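PDB 3DXQ: choline/ethanolamine kinase family protein from Mesorhizobium loti, which probably phosphorylates ethanolamine or a related small amino alcohol, as a phosphotransferase with a protein-kinase-like fold. Local coordinates for residues Gln93-Glu98 with Phe185-Glu190; Gly105-Ala110 with Ala220-Glu225; Asp179-Asn184 with Ser213-Phe218; Asp204-Leu209 with Gly241-Tyr246. All blocks are in the same frame, centred on the assembly; numbering follows the deposited sequence.

Contact 1. Residues Gln93-Glu98 with Phe185-Glu190; sequences QTMSPE and FLDTGE
Gln93 O takes one strong hydrogen bond and one weaker CA-H...O contact from strand 185-187. Asp187 N gives Gln93 O the nearly straight hydrogen bond, at 2.7 Å (170° at the hydrogen). Leu186 CA makes the weaker contact to Gln93 O at 3.3 Å. Asp187 O returns the pairing by accepting from Gln93 N, also at 2.7 Å. Gln93 and Asp187 are thus a hydrogen-bonded antiparallel pair, followed by the non-hydrogen-bonded pair Thr94 and Leu186. Just past the strand, Met95 N gives Phe185 O a more bent bond of 3.0 Å, nearly along its C=O axis. On one face, Leu186 CD2 lies alongside Thr94 OG1. Met95, a selenomethionine, bends at chi2 and chi3. Met95 CG passes Phe185 CB at 3.8 Å. Met95 SE comes to 3.5 Å from Asp187 CB. The carboxylate of Asp187 continues to salt bridges with Arg103 and Arg109, while Gln93 OE1 turns away to bond Lys99 NZ. The pairing makes strand 93-94 one edge of a small antiparallel sheet, with strand 185-187 at its centre and 192-194 at the other edge. Met192 of that strand and Ser106 of helix 106-118 pack on Met95, and Phe185 reaches Ala110 of the same helix.

Contact 2. Residues Gly105-Ala110 with Ala220-Glu225; sequences GSPARA and ANQDEE
This is a helix-to-helix contact in the helical lobe of the kinase-like phosphotransferase fold. The N-terminal parts of helices 106-118 and 220-231 pack together. The axes of their short segments approach to 8.5 Å, and their directions are 40° from parallel. Glu225 is the main link. Its CG stands anti to the backbone N, and the chain runs on extended, so the carboxylate reaches across to the N-terminal end of the other helix. There Glu225 OE2 accepts a hydrogen bond from Ala108 N at 2.9 Å. The bond is bent, with 142° at the hydrogen, and the N-H arrives from above the carboxylate plane. Ala108 is the third residue after the N-cap Gly105, in the first turn of the helix. A negative group placed here would be expected to interact favourably with the positive end of the helix dipole. Pro107 sets its ring atoms CD and CG beside the Glu225 carboxylate. Pro107 CG also meets Gln222 CG at 4.1 Å, the apolar part of the contact. The amide of Gln222 is turned elsewhere, OE1 to Asn219 N and NE2 weakly to Phe100 O. Phe218 packs on Pro107, and Ala229, one turn further along, touches Ala108. On the Glu225 side of the proline ring, Pro107 CD lies 3.3 Å from Glu225 OE2.

Contact 3. Residues Asp179-Asn184 with Ser213-Phe218; sequences DPLCEN and SVEGKF
Residues 179-184 correspond to the catalytic loop of the phosphotransferase family. With His177 they spell the H-x-D-x-x-x-x-N signature, the Brenner motif. In relatives its Asp acts in phosphate transfer and its Asn binds metal, so Asp179 and Asn184 probably do the same here. The loop is braced from within. Pro180 centres an inverse gamma turn, closed by Leu181 N on Asp179 O at 2.8 Å. Asn184 ND2 adds a weak bond to that same Asp179 O, and Asn184 N bonds Leu181 O at 2.9 Å. Against this loop lies the end of helix 206-215, by packing rather than hydrogen bonding. Cys182 SG, anti to its carbonyl carbon, rests on Gly216 CA at 3.4 Å. Leu181 CD2 lies against the carboxylate of Glu215, modelled too close for the distance to carry meaning. Glu215 bends at chi2 and extends its OE2 to a salt bridge with Arg278. Asp179 OD1 and Glu215 OE2 are 4.9 Å apart. Two like charges so near might raise the proton affinity of one, an effect the salt bridge to Arg278 may lessen. Beyond Gly216, Lys217 takes positive phi and turns the chain. Phe218 N then bonds Ser213 O at 3.0 Å, and the Phe218 ring meets Phe100 edge-to-face. Along the chain the loop follows strand 174-176 and leads into strand 185-187; the end of helix 206-215 packs beside it. Trp254 of helix 237-263 touches Asp179, and helix 271-287 supplies Arg278.

Contact 4. Residues Asp204-Leu209 with Gly241-Tyr246; sequences DPLWDL and GRVVIY
The tight part centres on the buried Asp204 carboxylate. Arg242 grips it side-on, with two nitrogens in a salt bridge. Arg242 NH2 to Asp204 OD1 and Arg242 NE to Asp204 OD2 are both 3.0 Å, each on a syn lone pair. The flat groups are nearly coplanar, 22° apart. Tyr246 OH is a second donor to Asp204 OD2, modelled very short at 2.3 Å, with its ring 88° from the carboxylate plane. Asp204 OD1 also accepts from Leu206 N at 3.3 Å, a capping bond at the start of helix 206-215. This helix follows strand 201-203 in the helical lobe of the kinase-like fold. Four residues after Asp204, Asp208 accepts from His177 N with OD2 and from Cys178 N with OD1, much as the F-helix Asp of protein kinases holds the catalytic loop. Trp207, whose NE1 bonds Cys178 O, meets Tyr246 obliquely, with CE3 3.5 Å from Tyr246 CD1. Trp207 CB sits over the centre of the Tyr246 ring. The packing is looser toward Val243. Leu206 CD1 stands 4.1 Å from Val243 CG2, and Leu209 CB is 4.4 Å from that methyl. Arg242, with Leu206 CD1 over one guanidinium face, toward its rim, is partly solvent-exposed.

In the fold
After the N-terminal five-stranded sheet, the chain enters contact 1 at strand 93-94 and contact 2 at the start of helix 106-118. It later reaches the 179-184 loop, which opens contact 3, and then strand 185-187, which closes contact 1. Helix 206-215 begins in contact 4 and ends in contact 3, closing that loop. Helix 220-231 then closes contact 2, and helix 237-263 closes contact 4. Contact 3 falls wholly within the span of contact 2. Contact 1 crosses contacts 2 and 3, and contact 4 crosses the same two. Contacts 1 and 4 are in series, centres about 21 Å apart. Together they tie the three-stranded sheet and loop 179-184 to helices 106-118, 206-215, 220-231 and 237-263.

Contact 1. Residues Gln93-Glu98 with Phe185-Glu190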
# COMPACT_ATOMS: atom_id res chain seq x y z
N GLN A 93 17.72 -1.93 0.61
CA GLN A 93 17.40 -0.51 0.59
C GLN A 93 15.89 -0.26 0.70
O GLN A 93 15.11 -0.84 -0.05
CB GLN A 93 17.93 0.08 -0.73
CG GLN A 93 17.93 1.60 -0.81
CD GLN A 93 18.86 2.22 0.20
OE1 GLN A 93 18.44 3.02 1.05
NE2 GLN A 93 20.13 1.83 0.15
N THR A 94 15.49 0.58 1.64
CA THR A 94 14.10 1.03 1.73
C THR A 94 13.85 1.92 0.55
O THR A 94 14.65 2.80 0.28
CB THR A 94 13.82 1.83 3.00
OG1 THR A 94 13.80 0.92 4.08
CG2 THR A 94 12.46 2.49 2.92
N MSE A 95 12.75 1.71 -0.14
CA MSE A 95 12.47 2.43 -1.36
C MSE A 95 11.72 3.77 -1.16
O MSE A 95 11.30 4.13 -0.05
CB MSE A 95 11.73 1.51 -2.35
CG MSE A 95 12.54 0.26 -2.76
SE MSE A 95 14.12 0.60 -3.85
CE MSE A 95 13.22 1.59 -5.25
N SER A 96 11.61 4.50 -2.27
CA SER A 96 10.94 5.80 -2.32
C SER A 96 10.72 6.16 -3.78
O SER A 96 11.34 5.56 -4.67
CB SER A 96 11.83 6.87 -1.68
OG SER A 96 12.96 7.16 -2.51
N PRO A 97 9.86 7.14 -4.06
CA PRO A 97 9.72 7.55 -5.46
C PRO A 97 11.07 7.77 -6.13
O PRO A 97 11.31 7.22 -7.22
CB PRO A 97 8.94 8.86 -5.37
CG PRO A 97 8.16 8.76 -4.11
CD PRO A 97 8.97 7.91 -3.18
N GLU A 98 11.93 8.56 -5.49
CA GLU A 98 13.23 8.89 -6.05
C GLU A 98 14.05 7.64 -6.36
O GLU A 98 14.58 7.51 -7.46
CB GLU A 98 14.00 9.83 -5.10
CG GLU A 98 15.29 10.40 -5.70
CD GLU A 98 16.11 11.26 -4.72
OE1 GLU A 98 15.56 11.74 -3.70
OE2 GLU A 98 17.32 11.46 -4.99
N PHE A 185 8.80 -1.30 0.56
CA PHE A 185 9.61 -2.17 -0.28
C PHE A 185 11.06 -2.10 0.13
O PHE A 185 11.64 -1.02 0.23
CB PHE A 185 9.51 -1.78 -1.74
CG PHE A 185 8.21 -2.16 -2.39
CD1 PHE A 185 7.11 -1.32 -2.31
CD2 PHE A 185 8.10 -3.35 -3.10
CE1 PHE A 185 5.92 -1.67 -2.89
CE2 PHE A 185 6.91 -3.71 -3.69
CZ PHE A 185 5.81 -2.86 -3.58
N LEU A 186 11.65 -3.28 0.36
CA LEU A 186 13.06 -3.38 0.69
C LEU A 186 13.73 -4.02 -0.50
O LEU A 186 13.42 -5.15 -0.86
CB LEU A 186 13.26 -4.23 1.95
CG LEU A 186 12.36 -3.85 3.13
CD1 LEU A 186 12.71 -4.75 4.31
CD2 LEU A 186 12.43 -2.34 3.50
N ASP A 187 14.66 -3.29 -1.10
CA ASP A 187 15.30 -3.75 -2.32
C ASP A 187 16.70 -4.26 -2.07
O ASP A 187 17.56 -3.51 -1.61
CB ASP A 187 15.38 -2.58 -3.30
CG ASP A 187 15.92 -2.99 -4.66
OD1 ASP A 187 15.79 -4.18 -5.05
OD2 ASP A 187 16.46 -2.11 -5.36
N THR A 188 16.97 -5.53 -2.35
CA THR A 188 18.35 -5.97 -2.32
C THR A 188 18.79 -5.51 -3.68
O THR A 188 18.19 -4.58 -4.24
CB THR A 188 18.52 -7.48 -2.12
OG1 THR A 188 18.10 -8.18 -3.29
CG2 THR A 188 17.71 -7.93 -0.93
N GLY A 189 19.82 -6.10 -4.26
CA GLY A 189 20.12 -5.72 -5.63
C GLY A 189 19.13 -6.35 -6.61
O GLY A 189 18.74 -5.75 -7.59
N GLU A 190 18.71 -7.57 -6.28
CA GLU A 190 18.06 -8.46 -7.22
C GLU A 190 16.59 -8.80 -6.93
O GLU A 190 15.90 -9.32 -7.79
CB GLU A 190 18.88 -9.75 -7.25
CG GLU A 190 20.28 -9.54 -7.87
CD GLU A 190 21.35 -10.52 -7.37
OE1 GLU A 190 21.02 -11.54 -6.74
OE2 GLU A 190 22.54 -10.25 -7.61

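Contact 2. Residues Gly105-Ala110 with Ala220-Glu225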
# COMPACT_ATOMS: atom_id res chain seq x y z
N GLY A 105 15.72 -1.14 -12.88
CA GLY A 105 15.06 -2.45 -12.71
C GLY A 105 14.18 -2.56 -11.47
O GLY A 105 13.50 -3.57 -11.29
N SER A 106 14.19 -1.52 -10.63
CA SER A 106 13.40 -1.53 -9.40
C SER A 106 11.89 -1.67 -9.67
O SER A 106 11.20 -2.44 -8.99
CB SER A 106 13.75 -0.33 -8.48
OG SER A 106 13.75 0.93 -9.12
N PRO A 107 11.35 -0.97 -10.66
CA PRO A 107 9.91 -1.25 -10.90
C PRO A 107 9.69 -2.72 -11.27
O PRO A 107 8.73 -3.35 -10.80
CB PRO A 107 9.56 -0.33 -12.06
CG PRO A 107 10.59 0.81 -11.97
CD PRO A 107 11.86 0.11 -11.52
N ALA A 108 10.58 -3.27 -12.08
CA ALA A 108 10.40 -4.63 -12.52
C ALA A 108 10.46 -5.55 -11.29
O ALA A 108 9.66 -6.48 -11.15
CB ALA A 108 11.46 -5.01 -13.55
N ARG A 109 11.39 -5.26 -10.39
CA ARG A 109 11.54 -6.07 -9.20
C ARG A 109 10.30 -5.97 -8.32
O ARG A 109 9.96 -6.95 -7.64
CB ARG A 109 12.84 -5.73 -8.44
CG ARG A 109 14.11 -6.23 -9.19
CD ARG A 109 15.40 -6.22 -8.35
NE ARG A 109 15.87 -4.89 -8.01
CZ ARG A 109 16.46 -4.06 -8.87
NH1 ARG A 109 16.66 -4.43 -10.13
NH2 ARG A 109 16.84 -2.85 -8.48
N ALA A 110 9.64 -4.81 -8.32
CA ALA A 110 8.36 -4.66 -7.62
C ALA A 110 7.30 -5.57 -8.27
O ALA A 110 6.55 -6.25 -7.58
CB ALA A 110 7.91 -3.22 -7.64
N ALA A 220 5.14 6.87 -17.34
CA ALA A 220 4.69 5.85 -18.30
C ALA A 220 5.66 4.70 -18.44
O ALA A 220 5.25 3.54 -18.48
CB ALA A 220 4.45 6.48 -19.65
N ASN A 221 6.95 5.02 -18.52
CA ASN A 221 7.99 4.02 -18.70
C ASN A 221 8.07 3.04 -17.54
O ASN A 221 8.17 1.84 -17.75
CB ASN A 221 9.35 4.71 -18.90
CG ASN A 221 9.40 5.47 -20.18
OD1 ASN A 221 9.78 6.65 -20.22
ND2 ASN A 221 8.98 4.82 -21.26
N GLN A 222 8.01 3.56 -16.32
CA GLN A 222 8.06 2.75 -15.13
C GLN A 222 6.86 1.81 -15.07
O GLN A 222 7.00 0.62 -14.70
CB GLN A 222 8.12 3.65 -13.89
CG GLN A 222 9.46 4.36 -13.72
CD GLN A 222 9.46 5.32 -12.56
OE1 GLN A 222 8.81 6.38 -12.60
NE2 GLN A 222 10.24 5.00 -11.55
N ASP A 223 5.70 2.34 -15.43
CA ASP A 223 4.48 1.53 -15.50
C ASP A 223 4.63 0.37 -16.47
O ASP A 223 4.21 -0.74 -16.15
CB ASP A 223 3.27 2.38 -15.88
CG ASP A 223 2.77 3.23 -14.73
OD1 ASP A 223 3.27 3.10 -13.59
OD2 ASP A 223 1.85 4.02 -14.97
N GLU A 224 5.21 0.60 -17.64
CA GLU A 224 5.44 -0.49 -18.59
C GLU A 224 6.39 -1.51 -17.98
O GLU A 224 6.16 -2.69 -18.05
CB GLU A 224 6.03 0.01 -19.91
CG GLU A 224 5.10 0.88 -20.73
CD GLU A 224 3.71 0.24 -20.90
OE1 GLU A 224 3.64 -0.93 -21.38
OE2 GLU A 224 2.71 0.92 -20.54
N GLU A 225 7.47 -1.03 -17.41
CA GLU A 225 8.44 -1.91 -16.82
C GLU A 225 7.79 -2.75 -15.70
O GLU A 225 8.06 -3.94 -15.60
CB GLU A 225 9.65 -1.13 -16.30
CG GLU A 225 10.81 -2.03 -15.94
CD GLU A 225 11.83 -1.33 -15.10
OE1 GLU A 225 12.24 -0.21 -15.44
OE2 GLU A 225 12.23 -1.92 -14.08

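Contact 3. Residues Asp179-Asn184 with Ser213-Phe218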
# COMPACT_ATOMS: atom_id res chain seq x y z
N ASP A 179 -1.73 -1.58 0.30
CA ASP A 179 -1.18 -0.26 0.57
C ASP A 179 0.32 -0.26 0.30
O ASP A 179 1.11 0.02 1.20
CB ASP A 179 -1.47 0.18 2.01
CG ASP A 179 -1.07 1.64 2.28
OD1 ASP A 179 -1.34 2.52 1.42
OD2 ASP A 179 -0.49 1.89 3.35
N PRO A 180 0.72 -0.58 -0.94
CA PRO A 180 2.13 -0.70 -1.29
C PRO A 180 2.88 0.64 -1.44
O PRO A 180 3.32 1.00 -2.54
CB PRO A 180 2.09 -1.47 -2.62
CG PRO A 180 0.80 -1.03 -3.23
CD PRO A 180 -0.16 -0.89 -2.09
N LEU A 181 3.03 1.35 -0.33
CA LEU A 181 3.83 2.57 -0.31
C LEU A 181 5.28 2.20 -0.65
O LEU A 181 5.75 1.10 -0.37
CB LEU A 181 3.80 3.23 1.07
CG LEU A 181 2.45 3.66 1.70
CD1 LEU A 181 2.64 3.84 3.21
CD2 LEU A 181 1.84 4.92 1.07
N CYS A 182 6.00 3.14 -1.26
CA CYS A 182 7.36 2.90 -1.63
C CYS A 182 8.18 2.41 -0.44
O CYS A 182 8.98 1.46 -0.59
CB CYS A 182 7.97 4.18 -2.18
SG CYS A 182 7.21 4.71 -3.71
N GLU A 183 7.93 3.02 0.72
CA GLU A 183 8.68 2.70 1.96
C GLU A 183 8.50 1.25 2.40
O GLU A 183 9.35 0.70 3.08
CB GLU A 183 8.31 3.64 3.13
CG GLU A 183 6.86 3.55 3.61
CD GLU A 183 6.64 4.25 4.94
OE1 GLU A 183 7.15 3.76 5.98
OE2 GLU A 183 5.92 5.27 4.96
N ASN A 184 7.40 0.62 1.99
CA ASN A 184 7.16 -0.78 2.31
C ASN A 184 7.98 -1.78 1.49
O ASN A 184 7.85 -2.98 1.70
CB ASN A 184 5.67 -1.08 2.12
CG ASN A 184 4.81 -0.40 3.16
OD1 ASN A 184 5.29 -0.10 4.26
ND2 ASN A 184 3.53 -0.17 2.84
N SER A 213 2.08 2.58 -8.34
CA SER A 213 2.34 3.58 -9.38
C SER A 213 2.05 4.99 -8.91
O SER A 213 2.89 5.88 -9.09
CB SER A 213 1.50 3.29 -10.63
OG SER A 213 1.84 4.16 -11.69
N VAL A 214 0.88 5.20 -8.31
CA VAL A 214 0.49 6.53 -7.81
C VAL A 214 1.35 6.97 -6.62
O VAL A 214 1.67 8.16 -6.48
CB VAL A 214 -0.98 6.60 -7.41
CG1 VAL A 214 -1.29 7.87 -6.67
CG2 VAL A 214 -1.83 6.53 -8.61
N GLU A 215 1.74 6.01 -5.78
CA GLU A 215 2.54 6.30 -4.60
C GLU A 215 3.98 6.59 -4.98
O GLU A 215 4.65 7.42 -4.37
CB GLU A 215 2.49 5.15 -3.59
CG GLU A 215 1.14 4.94 -2.86
CD GLU A 215 0.81 6.02 -1.84
OE1 GLU A 215 1.75 6.59 -1.26
OE2 GLU A 215 -0.39 6.29 -1.62
N GLY A 216 4.47 5.91 -6.02
CA GLY A 216 5.84 6.12 -6.51
C GLY A 216 6.03 7.22 -7.54
O GLY A 216 7.14 7.45 -8.01
N LYS A 217 4.93 7.88 -7.91
CA LYS A 217 4.93 8.90 -8.96
C LYS A 217 5.59 8.31 -10.20
O LYS A 217 6.49 8.91 -10.79
CB LYS A 217 5.67 10.16 -8.51
CG LYS A 217 5.30 10.66 -7.12
CD LYS A 217 5.72 12.11 -6.89
CE LYS A 217 5.53 12.51 -5.42
NZ LYS A 217 5.70 13.98 -5.18
N PHE A 218 5.13 7.13 -10.59
CA PHE A 218 5.70 6.41 -11.73
C PHE A 218 5.34 7.07 -13.02
O PHE A 218 4.20 7.45 -13.22
CB PHE A 218 5.16 4.98 -11.78
CG PHE A 218 5.90 4.02 -10.91
CD1 PHE A 218 6.54 4.44 -9.75
CD2 PHE A 218 5.87 2.66 -11.21
CE1 PHE A 218 7.21 3.53 -8.95
CE2 PHE A 218 6.54 1.75 -10.41
CZ PHE A 218 7.20 2.17 -9.28

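Contact 4. Residues Asp204-Leu209 with Gly241-Tyr246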
# COMPACT_ATOMS: atom_id res chain seq x y z
N ASP A 204 -8.61 -7.22 -6.30
CA ASP A 204 -8.20 -7.23 -7.71
C ASP A 204 -6.70 -6.98 -7.70
O ASP A 204 -6.27 -5.91 -7.30
CB ASP A 204 -8.92 -6.12 -8.45
CG ASP A 204 -8.64 -6.11 -9.92
OD1 ASP A 204 -7.68 -6.78 -10.37
OD2 ASP A 204 -9.39 -5.38 -10.62
N PRO A 205 -5.89 -7.97 -8.14
CA PRO A 205 -4.45 -7.86 -8.11
C PRO A 205 -3.92 -6.57 -8.67
O PRO A 205 -2.89 -6.09 -8.21
CB PRO A 205 -4.00 -9.04 -9.00
CG PRO A 205 -5.20 -9.50 -9.72
CD PRO A 205 -6.31 -9.23 -8.77
N LEU A 206 -4.59 -6.00 -9.67
CA LEU A 206 -4.13 -4.76 -10.28
C LEU A 206 -4.33 -3.52 -9.41
O LEU A 206 -3.88 -2.42 -9.77
CB LEU A 206 -4.76 -4.56 -11.68
CG LEU A 206 -4.43 -5.69 -12.65
CD1 LEU A 206 -4.74 -5.30 -14.07
CD2 LEU A 206 -2.97 -6.16 -12.49
N TRP A 207 -4.98 -3.68 -8.27
CA TRP A 207 -5.08 -2.56 -7.34
C TRP A 207 -3.69 -2.27 -6.79
O TRP A 207 -3.31 -1.10 -6.63
CB TRP A 207 -6.00 -2.86 -6.18
CG TRP A 207 -5.78 -1.94 -5.06
CD1 TRP A 207 -4.86 -2.08 -4.06
CD2 TRP A 207 -6.45 -0.70 -4.83
NE1 TRP A 207 -4.93 -1.00 -3.20
CE2 TRP A 207 -5.90 -0.15 -3.64
CE3 TRP A 207 -7.47 -0.02 -5.49
CZ2 TRP A 207 -6.33 1.06 -3.12
CZ3 TRP A 207 -7.90 1.19 -4.97
CH2 TRP A 207 -7.33 1.72 -3.80
N ASP A 208 -2.94 -3.33 -6.49
CA ASP A 208 -1.59 -3.21 -5.98
C ASP A 208 -0.69 -2.47 -6.95
O ASP A 208 0.07 -1.56 -6.54
CB ASP A 208 -0.98 -4.61 -5.68
CG ASP A 208 -1.41 -5.16 -4.31
OD1 ASP A 208 -2.10 -4.44 -3.54
OD2 ASP A 208 -1.01 -6.31 -4.00
N LEU A 209 -0.77 -2.85 -8.22
CA LEU A 209 0.02 -2.18 -9.28
C LEU A 209 -0.36 -0.72 -9.39
O LEU A 209 0.52 0.15 -9.44
CB LEU A 209 -0.10 -2.89 -10.64
CG LEU A 209 0.80 -4.13 -10.77
CD1 LEU A 209 0.44 -5.25 -9.78
CD2 LEU A 209 0.78 -4.71 -12.18
N GLY A 241 -5.86 -0.53 -18.53
CA GLY A 241 -7.02 0.26 -18.12
C GLY A 241 -7.38 0.11 -16.64
O GLY A 241 -7.79 1.07 -15.99
N ARG A 242 -7.25 -1.10 -16.12
CA ARG A 242 -7.57 -1.33 -14.71
C ARG A 242 -6.54 -0.63 -13.82
O ARG A 242 -6.90 0.00 -12.83
CB ARG A 242 -7.73 -2.83 -14.41
CG ARG A 242 -9.20 -3.19 -14.31
CD ARG A 242 -9.58 -4.65 -14.42
NE ARG A 242 -8.80 -5.58 -13.59
CZ ARG A 242 -8.14 -6.64 -14.07
NH1 ARG A 242 -8.14 -6.91 -15.37
NH2 ARG A 242 -7.47 -7.44 -13.26
N VAL A 243 -5.28 -0.71 -14.20
CA VAL A 243 -4.24 -0.06 -13.42
C VAL A 243 -4.54 1.44 -13.39
O VAL A 243 -4.63 2.06 -12.32
CB VAL A 243 -2.85 -0.31 -13.98
CG1 VAL A 243 -1.82 0.34 -13.08
CG2 VAL A 243 -2.58 -1.79 -14.08
N VAL A 244 -4.75 2.04 -14.54
CA VAL A 244 -5.04 3.47 -14.58
C VAL A 244 -6.29 3.80 -13.74
O VAL A 244 -6.31 4.80 -13.02
CB VAL A 244 -5.14 3.95 -16.02
CG1 VAL A 244 -5.62 5.40 -16.09
CG2 VAL A 244 -3.79 3.80 -16.69
N ILE A 245 -7.30 2.95 -13.81
CA ILE A 245 -8.53 3.14 -13.05
C ILE A 245 -8.25 3.18 -11.54
O ILE A 245 -8.76 4.05 -10.80
CB ILE A 245 -9.58 2.04 -13.38
CG1 ILE A 245 -10.31 2.40 -14.66
CG2 ILE A 245 -10.59 1.88 -12.27
CD1 ILE A 245 -11.02 3.72 -14.57
N TYR A 246 -7.42 2.23 -11.09
CA TYR A 246 -7.05 2.17 -9.68
C TYR A 246 -6.13 3.33 -9.28
O TYR A 246 -6.23 3.82 -8.15
CB TYR A 246 -6.44 0.81 -9.32
CG TYR A 246 -7.45 -0.33 -9.41
CD1 TYR A 246 -8.68 -0.24 -8.77
CD2 TYR A 246 -7.16 -1.49 -10.12
CE1 TYR A 246 -9.62 -1.28 -8.85
CE2 TYR A 246 -8.08 -2.54 -10.20
CZ TYR A 246 -9.32 -2.43 -9.56
OH TYR A 246 -10.23 -3.47 -9.64